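Local coordinates for protein fusolin (Unidentified entomopoxvirus, PDB 4YN2) that forms the crystalline spindles with which an insect poxvirus enhances its virulence, and probably acts on chitin as a lytic polysaccharide mono-oxygenase, at residues 43-46 with 50-53; 24-27 with 33-36; 167-172 with 200-205; 133-138 with 179-184. One frame throughout, in Å; residues are numbered along the deposited sequence.

Contact 1 (43-46 with 50-53)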
# COMPACT_ATOMS: atom_id res chain seq x y z
N LYS A 43 16.94 14.53 3.31
CA LYS A 43 16.76 14.85 4.74
C LYS A 43 18.09 14.72 5.49
O LYS A 43 18.47 15.63 6.24
CB LYS A 43 15.70 13.91 5.35
CG LYS A 43 15.44 14.06 6.83
CD LYS A 43 14.27 13.17 7.23
CE LYS A 43 14.11 13.06 8.71
NZ LYS A 43 13.06 12.09 9.08
N VAL A 44 18.79 13.60 5.27
CA VAL A 44 20.06 13.32 5.94
C VAL A 44 21.19 14.21 5.36
O VAL A 44 22.01 14.70 6.13
CB VAL A 44 20.40 11.82 5.87
CG1 VAL A 44 21.81 11.54 6.38
CG2 VAL A 44 19.38 11.02 6.69
N LEU A 45 21.21 14.44 4.04
CA LEU A 45 22.20 15.32 3.41
C LEU A 45 22.12 16.74 4.00
O LEU A 45 23.14 17.34 4.29
CB LEU A 45 21.98 15.37 1.89
CG LEU A 45 23.00 16.17 1.06
CD1 LEU A 45 24.33 15.46 0.97
CD2 LEU A 45 22.48 16.42 -0.34
N ASP A 46 20.90 17.26 4.20
CA ASP A 46 20.67 18.60 4.75
C ASP A 46 21.01 18.72 6.24
O ASP A 46 21.31 19.83 6.67
CB ASP A 46 19.21 19.03 4.54
CG ASP A 46 18.85 19.31 3.10
OD1 ASP A 46 19.77 19.34 2.25
OD2 ASP A 46 17.65 19.53 2.82
N SER A 50 26.84 15.28 4.71
CA SER A 50 27.67 14.16 4.28
C SER A 50 26.90 13.30 3.29
O SER A 50 25.84 12.77 3.63
CB SER A 50 28.08 13.33 5.50
OG SER A 50 28.87 12.21 5.13
N THR A 51 27.42 13.17 2.06
CA THR A 51 26.78 12.38 1.01
C THR A 51 26.79 10.88 1.38
O THR A 51 25.79 10.22 1.12
CB THR A 51 27.46 12.63 -0.34
OG1 THR A 51 27.25 14.00 -0.69
CG2 THR A 51 26.92 11.74 -1.46
N THR A 52 27.89 10.36 1.97
CA THR A 52 28.00 8.95 2.35
C THR A 52 26.88 8.57 3.34
O THR A 52 26.30 7.50 3.20
CB THR A 52 29.39 8.63 2.92
OG1 THR A 52 30.34 8.72 1.86
CG2 THR A 52 29.47 7.24 3.54
N ASP A 53 26.59 9.45 4.31
CA ASP A 53 25.52 9.22 5.29
C ASP A 53 24.15 9.27 4.61
O ASP A 53 23.29 8.46 4.95
CB ASP A 53 25.57 10.27 6.41
CG ASP A 53 26.81 10.21 7.28
OD1 ASP A 53 27.52 9.18 7.24
OD2 ASP A 53 27.07 11.18 8.01

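Contact 2 (24-27 with 33-36)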
# COMPACT_ATOMS: atom_id res chain seq x y z
N ASN A 24 22.12 8.05 -6.09
CA ASN A 24 21.17 9.15 -5.89
C ASN A 24 19.70 8.67 -6.08
O ASN A 24 18.79 9.49 -6.00
CB ASN A 24 21.48 10.32 -6.84
CG ASN A 24 21.31 10.01 -8.30
OD1 ASN A 24 21.16 8.85 -8.71
ND2 ASN A 24 21.34 11.04 -9.13
N GLY A 25 19.49 7.37 -6.35
CA GLY A 25 18.16 6.80 -6.54
C GLY A 25 17.61 6.88 -7.95
O GLY A 25 16.48 6.43 -8.16
N ASP A 26 18.39 7.37 -8.94
CA ASP A 26 17.91 7.52 -10.33
C ASP A 26 17.69 6.18 -11.08
O ASP A 26 17.07 6.21 -12.14
CB ASP A 26 18.83 8.44 -11.15
CG ASP A 26 18.68 9.92 -10.81
OD1 ASP A 26 17.75 10.26 -10.05
OD2 ASP A 26 19.50 10.73 -11.29
N GLY A 27 18.12 5.06 -10.51
CA GLY A 27 17.82 3.74 -11.08
C GLY A 27 16.44 3.23 -10.68
O GLY A 27 15.99 2.20 -11.19
N CYS A 33 8.60 5.23 -5.06
CA CYS A 33 9.77 4.58 -4.48
C CYS A 33 10.98 5.50 -4.61
O CYS A 33 11.78 5.60 -3.68
CB CYS A 33 10.02 3.23 -5.12
SG CYS A 33 8.63 2.08 -4.97
N ARG A 34 11.12 6.16 -5.76
CA ARG A 34 12.24 7.07 -5.98
C ARG A 34 12.11 8.28 -5.06
O ARG A 34 13.10 8.69 -4.47
CB ARG A 34 12.35 7.50 -7.45
CG ARG A 34 13.61 8.33 -7.71
CD ARG A 34 13.83 8.65 -9.18
NE ARG A 34 12.68 9.34 -9.77
CZ ARG A 34 11.78 8.80 -10.60
NH1 ARG A 34 11.87 7.53 -10.97
NH2 ARG A 34 10.78 9.54 -11.06
N ALA A 35 10.89 8.83 -4.90
CA ALA A 35 10.68 9.95 -3.99
C ALA A 35 10.99 9.54 -2.53
O ALA A 35 11.60 10.32 -1.81
CB ALA A 35 9.25 10.48 -4.10
N ALA A 36 10.64 8.30 -2.13
CA ALA A 36 10.93 7.83 -0.75
C ALA A 36 12.42 7.76 -0.49
O ALA A 36 12.89 8.17 0.57
CB ALA A 36 10.30 6.48 -0.51

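Contact 3 (167-172 with 200-205)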
# COMPACT_ATOMS: atom_id res chain seq x y z
N ASN A 167 -7.35 7.11 11.19
CA ASN A 167 -8.06 6.84 9.94
C ASN A 167 -7.92 5.36 9.55
O ASN A 167 -8.15 5.01 8.38
CB ASN A 167 -7.67 7.79 8.81
CG ASN A 167 -6.23 7.75 8.37
OD1 ASN A 167 -5.46 6.86 8.71
ND2 ASN A 167 -5.83 8.74 7.60
N LEU A 168 -7.65 4.49 10.53
CA LEU A 168 -7.56 3.05 10.35
C LEU A 168 -8.67 2.34 11.12
O LEU A 168 -8.96 2.72 12.25
CB LEU A 168 -6.20 2.51 10.84
CG LEU A 168 -5.00 2.71 9.94
CD1 LEU A 168 -3.76 2.18 10.63
CD2 LEU A 168 -5.21 2.07 8.56
N ASP A 169 -9.23 1.28 10.52
CA ASP A 169 -10.26 0.42 11.11
C ASP A 169 -9.72 -0.99 11.23
O ASP A 169 -9.26 -1.52 10.22
CB ASP A 169 -11.49 0.38 10.20
CG ASP A 169 -12.30 1.64 10.13
OD1 ASP A 169 -12.38 2.36 11.14
OD2 ASP A 169 -12.92 1.88 9.08
N LEU A 170 -9.83 -1.64 12.41
CA LEU A 170 -9.38 -3.02 12.57
C LEU A 170 -10.37 -3.95 11.88
O LEU A 170 -11.56 -3.85 12.15
CB LEU A 170 -9.26 -3.38 14.06
CG LEU A 170 -8.81 -4.82 14.40
CD1 LEU A 170 -7.35 -5.03 14.12
CD2 LEU A 170 -9.06 -5.10 15.85
N ILE A 171 -9.90 -4.82 10.97
CA ILE A 171 -10.77 -5.78 10.28
C ILE A 171 -10.38 -7.24 10.57
O ILE A 171 -11.13 -8.13 10.21
CB ILE A 171 -10.81 -5.52 8.74
CG1 ILE A 171 -9.42 -5.65 8.08
CG2 ILE A 171 -11.44 -4.14 8.48
CD1 ILE A 171 -9.44 -5.72 6.57
N TYR A 172 -9.22 -7.49 11.20
CA TYR A 172 -8.78 -8.85 11.44
C TYR A 172 -7.83 -8.94 12.61
O TYR A 172 -6.97 -8.07 12.77
CB TYR A 172 -8.10 -9.40 10.20
CG TYR A 172 -7.79 -10.87 10.22
CD1 TYR A 172 -8.75 -11.81 9.87
CD2 TYR A 172 -6.51 -11.33 10.50
CE1 TYR A 172 -8.45 -13.17 9.82
CE2 TYR A 172 -6.21 -12.69 10.51
CZ TYR A 172 -7.17 -13.61 10.12
OH TYR A 172 -6.84 -14.94 10.07
N PRO A 200 -12.82 -5.13 3.19
CA PRO A 200 -13.94 -4.28 2.75
C PRO A 200 -13.61 -3.62 1.41
O PRO A 200 -12.48 -3.16 1.22
CB PRO A 200 -14.06 -3.24 3.86
CG PRO A 200 -13.35 -3.82 5.03
CD PRO A 200 -12.23 -4.61 4.44
N ILE A 201 -14.58 -3.61 0.48
CA ILE A 201 -14.35 -3.02 -0.83
C ILE A 201 -14.37 -1.51 -0.72
O ILE A 201 -15.00 -0.94 0.18
CB ILE A 201 -15.37 -3.53 -1.90
CG1 ILE A 201 -15.49 -5.05 -1.92
CG2 ILE A 201 -15.01 -3.03 -3.29
CD1 ILE A 201 -14.25 -5.81 -1.89
N ARG A 202 -13.63 -0.87 -1.60
CA ARG A 202 -13.51 0.57 -1.75
C ARG A 202 -13.62 0.91 -3.22
O ARG A 202 -13.28 0.08 -4.06
CB ARG A 202 -12.15 1.05 -1.21
CG ARG A 202 -11.85 0.69 0.25
CD ARG A 202 -12.64 1.57 1.16
NE ARG A 202 -12.25 1.45 2.56
CZ ARG A 202 -12.96 0.88 3.53
NH1 ARG A 202 -14.09 0.26 3.26
NH2 ARG A 202 -12.52 0.91 4.78
N GLN A 203 -14.04 2.12 -3.54
CA GLN A 203 -14.09 2.58 -4.93
C GLN A 203 -12.79 3.34 -5.25
O GLN A 203 -12.54 3.64 -6.42
CB GLN A 203 -15.35 3.43 -5.22
CG GLN A 203 -15.57 4.66 -4.33
CD GLN A 203 -16.25 4.37 -3.01
OE1 GLN A 203 -17.22 3.61 -2.93
NE2 GLN A 203 -15.74 4.95 -1.93
N SER A 204 -11.96 3.63 -4.24
CA SER A 204 -10.68 4.31 -4.41
C SER A 204 -9.58 3.52 -3.73
O SER A 204 -9.83 2.56 -2.99
CB SER A 204 -10.76 5.74 -3.85
OG SER A 204 -11.44 5.76 -2.61
N GLN A 205 -8.35 3.92 -4.01
CA GLN A 205 -7.18 3.26 -3.50
C GLN A 205 -7.14 3.34 -1.97
O GLN A 205 -7.45 4.38 -1.40
CB GLN A 205 -5.92 3.90 -4.11
CG GLN A 205 -4.72 3.03 -3.97
CD GLN A 205 -3.51 3.61 -4.65
OE1 GLN A 205 -3.57 4.09 -5.79
NE2 GLN A 205 -2.37 3.50 -4.01
O HOH W 1 -13.66 0.18 7.16

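Contact 4 (133-138 with 179-184). With EDO (1,2-ethanediol), chain D.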
# COMPACT_ATOMS: atom_id res chain seq x y z
N GLU A 133 -6.75 -14.08 0.47
CA GLU A 133 -5.77 -14.81 1.25
C GLU A 133 -4.47 -14.03 1.27
O GLU A 133 -3.72 -14.03 0.28
CB GLU A 133 -5.55 -16.20 0.73
CG GLU A 133 -4.79 -17.03 1.75
CD GLU A 133 -4.47 -18.42 1.25
OE1 GLU A 133 -4.06 -18.54 0.08
OE2 GLU A 133 -4.62 -19.38 2.03
N LEU A 134 -4.22 -13.36 2.37
CA LEU A 134 -2.99 -12.60 2.57
C LEU A 134 -1.82 -13.55 2.75
O LEU A 134 -2.00 -14.64 3.30
CB LEU A 134 -3.10 -11.66 3.79
CG LEU A 134 -3.65 -10.25 3.49
CD1 LEU A 134 -4.96 -10.31 2.80
CD2 LEU A 134 -3.76 -9.44 4.76
N GLU A 135 -0.64 -13.18 2.24
CA GLU A 135 0.58 -13.98 2.44
C GLU A 135 1.63 -13.10 3.09
O GLU A 135 2.06 -12.12 2.49
CB GLU A 135 1.08 -14.53 1.09
CG GLU A 135 2.29 -15.45 1.18
CD GLU A 135 3.00 -15.68 -0.14
OE1 GLU A 135 3.30 -14.68 -0.83
OE2 GLU A 135 3.29 -16.85 -0.47
N PHE A 136 2.03 -13.43 4.33
CA PHE A 136 3.13 -12.75 5.01
C PHE A 136 4.34 -13.66 4.84
O PHE A 136 4.25 -14.88 5.05
CB PHE A 136 2.83 -12.44 6.48
CG PHE A 136 3.86 -11.55 7.13
CD1 PHE A 136 5.04 -12.09 7.64
CD2 PHE A 136 3.68 -10.18 7.22
CE1 PHE A 136 6.00 -11.27 8.23
CE2 PHE A 136 4.65 -9.36 7.80
CZ PHE A 136 5.80 -9.91 8.31
N CYS A 137 5.44 -13.06 4.39
CA CYS A 137 6.69 -13.74 4.07
C CYS A 137 7.64 -13.62 5.24
O CYS A 137 8.26 -12.57 5.40
CB CYS A 137 7.29 -13.15 2.80
SG CYS A 137 8.71 -14.06 2.16
N PRO A 138 7.74 -14.65 6.11
CA PRO A 138 8.62 -14.53 7.27
C PRO A 138 10.05 -14.91 6.93
O PRO A 138 10.27 -15.93 6.30
CB PRO A 138 8.00 -15.52 8.26
CG PRO A 138 7.47 -16.61 7.40
CD PRO A 138 7.09 -15.97 6.08
N ASP A 179 2.17 -22.23 6.77
CA ASP A 179 1.82 -23.18 5.72
C ASP A 179 2.79 -23.19 4.55
O ASP A 179 3.52 -22.22 4.35
CB ASP A 179 0.43 -22.82 5.14
CG ASP A 179 -0.78 -23.12 6.01
OD1 ASP A 179 -0.80 -24.20 6.65
OD2 ASP A 179 -1.78 -22.37 5.90
N PRO A 180 2.73 -24.24 3.69
CA PRO A 180 3.56 -24.22 2.47
C PRO A 180 3.13 -23.10 1.53
O PRO A 180 1.94 -22.74 1.48
CB PRO A 180 3.28 -25.59 1.83
CG PRO A 180 2.68 -26.42 2.89
CD PRO A 180 1.91 -25.47 3.74
N ARG A 181 4.07 -22.57 0.75
CA ARG A 181 3.75 -21.55 -0.25
C ARG A 181 2.92 -22.13 -1.35
O ARG A 181 3.11 -23.29 -1.71
CB ARG A 181 5.03 -20.98 -0.91
CG ARG A 181 5.86 -20.07 -0.05
CD ARG A 181 7.07 -19.56 -0.81
NE ARG A 181 8.03 -20.63 -1.09
CZ ARG A 181 9.16 -20.48 -1.78
NH1 ARG A 181 9.50 -19.29 -2.27
NH2 ARG A 181 9.97 -21.52 -1.98
N LEU A 182 2.04 -21.33 -1.93
CA LEU A 182 1.28 -21.76 -3.09
C LEU A 182 2.14 -21.54 -4.35
O LEU A 182 3.11 -20.79 -4.29
CB LEU A 182 -0.02 -20.96 -3.20
CG LEU A 182 -0.97 -21.07 -2.02
CD1 LEU A 182 -2.17 -20.19 -2.25
CD2 LEU A 182 -1.40 -22.51 -1.79
N PRO A 183 1.78 -22.15 -5.50
CA PRO A 183 2.58 -21.90 -6.72
C PRO A 183 2.61 -20.42 -7.13
O PRO A 183 1.63 -19.70 -6.92
CB PRO A 183 1.85 -22.74 -7.79
CG PRO A 183 1.13 -23.79 -7.01
CD PRO A 183 0.67 -23.08 -5.77
N TYR A 184 3.74 -19.97 -7.70
CA TYR A 184 3.98 -18.61 -8.21
C TYR A 184 4.10 -17.55 -7.10
O TYR A 184 4.05 -16.36 -7.39
CB TYR A 184 2.92 -18.18 -9.23
CG TYR A 184 2.75 -19.20 -10.34
CD1 TYR A 184 3.80 -19.48 -11.20
CD2 TYR A 184 1.59 -19.95 -10.45
CE1 TYR A 184 3.68 -20.45 -12.19
CE2 TYR A 184 1.46 -20.94 -11.43
CZ TYR A 184 2.50 -21.18 -12.31
OH TYR A 184 2.40 -22.12 -13.30
C1 EDO D . -5.97 -20.06 5.40
O1 EDO D . -6.10 -18.97 4.49
C2 EDO D . -6.03 -19.57 6.87
O2 EDO D . -6.94 -18.47 7.00

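Contact 1 (43-46 with 50-53)
Leu45, near the end of helix 31-48, reaches across to Thr51 in the first turn of helix 51-63. Its CB is still more than 5 Å from the second segment. With CG anti to the backbone N (chi1 -176°) the side chain is carried out toward the following helix, and the branch at CG then divides the work. CD1 takes up the contact, lying 3.7 Å from Thr51 OG1 and 3.9 Å from Thr51 CA, with Ser50 O a little farther off at 4.1 Å; CD2 turns away from this segment. The leucine and threonine side chains run side by side and point the same way, so the methyl meets the flank of the threonine. Elsewhere on helix 51-63, Leu45 also touches Ala54.

Val44 makes the second touch, one residue earlier and more deeply buried. Its CG1 rests against the backbone of Asp53, 3.7 Å from Asp53 O, and is 4.0 Å from Asp53 CB. Trp99, from a loop, packs against both Val44 and Asp53, while Ala57 adds to the valine's surroundings. Ser50 holds the N-cap position of helix 51-63, and the contact closes the short link between two consecutive helices at the surface. Asp53 sits in that helix's first turn, where its negative charge would probably be favoured by the helix dipole. Across the contact itself, methyl groups meet oxygens, backbone carbon and Asp53 CB without a directional bond, which implies a van der Waals fit working alongside the short covalent link.

Contact 2 (24-27 with 33-36)
Gly25, the middle residue of an Asx turn, meets Arg34 where the loop leading into helix 31-48 passes close to that helix's first turns. The turn begins at Asn24, whose OD1 accepts a hydrogen bond from the backbone N of Asp26 at 3.1 Å. The donor stands well above the plane of the amide carbonyl, 55° out of it, although the N-H itself points fairly straight at the oxygen (159°). From the other end of the same amide, ND2 gives a weak bond to Asp26 OD2, so the asparagine is held to Asp26 twice. Its backbone O receives a hydrogen bond from Gln38 NE2, farther along the helix.

Gly25 follows with a positive phi, a conformation in which a CB would press on the preceding carbonyl oxygen. Its own O lies over the aliphatic part of Arg34, 3.5 Å from CG and 3.6 Å from CD. Asp26 comes next and is more loosely placed: its OD1 is 4.3 Å from Arg34 CD and 5.2 Å from NE, an attraction of opposite charges at best, short of a salt bridge. The guanidinium has its partners farther along the loop, with NH1 bonded to Ile28 O and, weakly, to Thr29 O. Cys33, disulfide-linked to Cys14, ties this same helical turn to helix 10-15. The bend of the arginine at chi3 (57°) swings NE out of the extended zigzag of CB, CG and CD.

Contact 3 (167-172 with 200-205)
Ile171 and Pro200 supply the apolar half of this contact, two methyls of the isoleucine reaching toward the CG-CD side of the proline ring. CD1 of Ile171 is 3.7 Å from Pro200 CD, while CG2 lies 4.0 Å from Pro200 CG. Because CG1 sits between the backbone N and the carbonyl carbon (chi1 61°), both branches can face the ring. Val197 and Ile199 of strand 191-200 extend the patch.

The polar half is mediated by water. Asp169 OD2 and Arg202 NH2 are 4.4 Å apart, too far for a salt bridge, but one water spans them: it donates to OD2 at 2.7 Å and accepts from NH2 at 2.7 Å, lying in the guanidinium plane at its edge. Each group has a stronger partner elsewhere, Asp169 OD1 in a salt bridge with Lys153 and Arg202 NH2 on Thr152 O. NH1 adds a weak bond back to Ile201 O.

Ile171 and Tyr172 both face Val149 in a classic beta bulge on strand 168-174. With Pro200 at the end of a strand of the other sheet, the contact joins the two layers of the immunoglobulin-like beta sandwich typical of lytic polysaccharide mono-oxygenases.

Contact 4 (133-138 with 179-184)
Glu133 and Leu182 cross obliquely, the carboxylate of one coming up against a methyl of the other. Glu133 OE1 lies 3.4 Å from Leu182 CD1, a close meeting of an oxygen with an apolar group that offers it no bond. The glutamate gets there by extending through CG and CD, with CG anti to the backbone N (chi1 -166°). Its second oxygen does the polar work: OE2 forms a salt bridge with Arg194 NH1 and accepts a hydrogen bond of 2.9 Å from O1 of an ethanediol, probably left from the crystallisation liquor and also held by Thr196 OG1. Asp179 OD2 is 5.7 Å from Glu133 OE2; the nearby Arg194 would be expected to ease the proximity of the two like charges.

Two residues on, Glu135 reaches out similarly but meets Arg181 along its aliphatic stem, with Glu135 OE2 4.1 Å from Arg181 CG. The carboxylate and guanidinium planes are 33° apart, yet the groups do not pair: Glu135 OE2 is 6.1 Å from Arg181 NE. Instead OE2 bonds to Ser185 OG and OE1 to Ser5 OG, so this buried carboxylate is gripped on both oxygens, while Arg181 NH1 goes to Cys187 O.

In the antiparallel sheet, strand 191-200 runs between strands 129-138 and 178-180. The glutamates therefore reach over an intervening strand, whose Arg194 and Val192 touch Leu182 and Arg181, and the Cys137-Cys187 disulfide joins strand 129-138 to the loop after segment 179-184.

How the contacts relate
Contacts 1 and 2 share helix 31-48, one near its end and the other near its start, with centres 15 Å apart. Contacts 3 and 4 belong to the beta sandwich: their segments alternate along the chain, strands 168-174 and 178-180 follow each other, and the two contacts come within about 7 Å at the nearest atoms. Contacts 1 and 3 lie at the surface, whereas 2 and 4 are partly buried, and none is a hydrophobic core. No direct hydrogen bond links the paired segments anywhere. Methyl packing carries contact 1, an aliphatic stem under a carbonyl contact 2, apolar packing plus a bridging water contact 3, and carboxylates against aliphatic groups contact 4.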